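Local coordinates for protease (Penicillium cyclopium, PDB 5Z6O), which is a subtilisin-like serine protease that probably hydrolyses proteins such as casein, gelatin and type IV collagen with a charge-relay triad, at residues 34-39 with 237-242. Numbering follows the deposited sequence. Where two conformers were deposited one is given.
Sequences EGIVIY and AAAYLM
Ile36 lies against one face of helix 227-245, its branches spread over Ala239 and Met242. Ile36 CB starts 3.9 Å from Ala239 CB, and at that atom the side chain divides. The CG2 methyl is set anti to the backbone N by chi1 of -54°. Ile36 CG2 thereby settles on the alanine, 3.7 Å from Ala239 CB. The other arm takes Ile36 CG1 past the helix backbone, 3.5 Å from Ala239 O, a van der Waals contact. At the tip, Ile36 CD1 reaches the next turn and rests 3.8 Å from Met242 CB. A beta-branched residue suits this place because its two arms meet two helix residues at once, while alanine, with a single methyl, lets the approaching chain come close: the CA atoms of Ile36 and Ala239 are 5.8 Å apart. The Met242 chain, extended beyond CG, crosses the isoleucine at about a right angle and brings Met242 SD to 4.0 Å from Ile36 CG2. Ile38, two residues on and within strand 37-42, adds a smaller contact, Ile38 CD1 lying 3.9 Å from Ala239 CB, so the alanine methyl meets both isoleucines. The contact is thus buried apolar packing in the subtilisin fold, where helix 227-245, which carries Ser228, the probable nucleophile, near its start, lies against the entry to strand 37-42. That strand runs between strands 93-98 and 131-135 of the parallel sheet and leads to Asp42, which probably belongs to the charge relay, while helix 249-259 packs on Ala238 and Leu241.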
loop_
_atom_site.group_PDB
_atom_site.type_symbol
_atom_site.label_atom_id
_atom_site.label_comp_id
_atom_site.label_asym_id
_atom_site.label_seq_id
_atom_site.Cartn_x
_atom_site.Cartn_y
_atom_site.Cartn_z
ATOM N N GLU A 34 13.323 -7.923 -2.063
ATOM C CA GLU A 34 13.890 -8.768 -1.020
ATOM C C GLU A 34 14.651 -7.941 0.002
ATOM O O GLU A 34 15.334 -6.982 -0.345
ATOM C CB GLU A 34 14.846 -9.811 -1.641
ATOM C CG GLU A 34 15.289 -10.894 -0.646
ATOM C CD GLU A 34 15.917 -12.111 -1.342
ATOM O OE1 GLU A 34 16.825 -11.918 -2.176
ATOM O OE2 GLU A 34 15.485 -13.250 -1.059
ATOM N N GLY A 35 14.504 -8.298 1.269
ATOM C CA GLY A 35 15.199 -7.603 2.324
ATOM C C GLY A 35 14.514 -6.363 2.838
ATOM O O GLY A 35 15.031 -5.725 3.770
ATOM N N ILE A 36 13.374 -5.990 2.267
ATOM C CA ILE A 36 12.605 -4.838 2.742
ATOM C C ILE A 36 11.449 -5.329 3.604
ATOM O O ILE A 36 10.767 -6.283 3.238
ATOM C CB ILE A 36 12.065 -4.008 1.570
ATOM C CG1 ILE A 36 13.200 -3.626 0.631
ATOM C CG2 ILE A 36 11.377 -2.739 2.122
ATOM C CD1 ILE A 36 14.303 -2.788 1.328
ATOM N N VAL A 37 11.193 -4.645 4.726
ATOM C CA VAL A 37 10.094 -4.984 5.630
ATOM C C VAL A 37 8.921 -4.060 5.336
ATOM O O VAL A 37 9.094 -2.832 5.253
ATOM C CB VAL A 37 10.531 -4.850 7.097
ATOM C CG1 VAL A 37 9.359 -5.165 8.022
ATOM C CG2 VAL A 37 11.728 -5.772 7.357
ATOM N N ILE A 38 7.737 -4.636 5.177
ATOM C CA ILE A 38 6.501 -3.887 4.976
ATOM C C ILE A 38 5.610 -4.104 6.189
ATOM O O ILE A 38 5.197 -5.238 6.466
ATOM C CB ILE A 38 5.769 -4.333 3.706
ATOM C CG1 ILE A 38 6.626 -4.073 2.457
ATOM C CG2 ILE A 38 4.474 -3.553 3.584
ATOM C CD1 ILE A 38 6.090 -4.789 1.177
ATOM N N TYR A 39 5.237 -3.018 6.866
ATOM C CA TYR A 39 4.291 -3.118 7.972
ATOM C C TYR A 39 2.881 -2.875 7.455
ATOM O O TYR A 39 2.589 -1.795 6.945
ATOM C CB TYR A 39 4.620 -2.089 9.053
ATOM C CG TYR A 39 5.965 -2.332 9.683
ATOM C CD1 TYR A 39 6.092 -3.213 10.768
ATOM C CD2 TYR A 39 7.111 -1.669 9.208
ATOM C CE1 TYR A 39 7.310 -3.444 11.364
ATOM C CE2 TYR A 39 8.357 -1.914 9.792
ATOM C CZ TYR A 39 8.434 -2.798 10.874
ATOM O OH TYR A 39 9.651 -3.021 11.454
ATOM N N ALA A 237 5.514 -1.116 -4.512
ATOM C CA ALA A 237 6.457 -0.498 -5.440
ATOM C C ALA A 237 7.598 0.191 -4.696
ATOM O O ALA A 237 8.739 0.207 -5.177
ATOM C CB ALA A 237 5.726 0.508 -6.350
ATOM N N ALA A 238 7.316 0.806 -3.539
ATOM C CA ALA A 238 8.398 1.409 -2.781
ATOM C C ALA A 238 9.381 0.359 -2.319
ATOM O O ALA A 238 10.592 0.560 -2.408
ATOM C CB ALA A 238 7.855 2.182 -1.574
ATOM N N ALA A 239 8.879 -0.777 -1.817
ATOM C CA ALA A 239 9.805 -1.821 -1.372
ATOM C C ALA A 239 10.642 -2.326 -2.545
ATOM O O ALA A 239 11.862 -2.508 -2.434
ATOM C CB ALA A 239 9.011 -2.960 -0.704
ATOM N N TYR A 240 9.995 -2.515 -3.696
ATOM C CA TYR A 240 10.680 -2.898 -4.923
ATOM C C TYR A 240 11.801 -1.914 -5.280
ATOM O O TYR A 240 12.933 -2.317 -5.589
ATOM C CB TYR A 240 9.629 -2.969 -6.010
ATOM C CG TYR A 240 10.147 -3.216 -7.386
ATOM C CD1 TYR A 240 10.553 -4.490 -7.776
ATOM C CD2 TYR A 240 10.230 -2.184 -8.292
ATOM C CE1 TYR A 240 11.040 -4.717 -9.064
ATOM C CE2 TYR A 240 10.676 -2.402 -9.618
ATOM C CZ TYR A 240 11.087 -3.658 -9.966
ATOM O OH TYR A 240 11.528 -3.837 -11.243
ATOM N N LEU A 241 11.503 -0.606 -5.261
ATOM C CA LEU A 241 12.512 0.358 -5.684
ATOM C C LEU A 241 13.625 0.472 -4.657
ATOM O O LEU A 241 14.778 0.731 -5.025
ATOM C CB LEU A 241 11.869 1.731 -5.922
ATOM C CG LEU A 241 10.967 1.750 -7.156
ATOM C CD1 LEU A 241 10.209 3.084 -7.252
ATOM C CD2 LEU A 241 11.812 1.545 -8.404
ATOM N N MET A 242 13.305 0.310 -3.372
ATOM C CA MET A 242 14.348 0.316 -2.355
ATOM C C MET A 242 15.341 -0.804 -2.591
ATOM O O MET A 242 16.553 -0.594 -2.501
ATOM C CB MET A 242 13.745 0.169 -0.947
ATOM C CG MET A 242 13.043 1.427 -0.485
ATOM S SD MET A 242 12.175 1.066 1.100
ATOM C CE MET A 242 11.497 2.699 1.363
#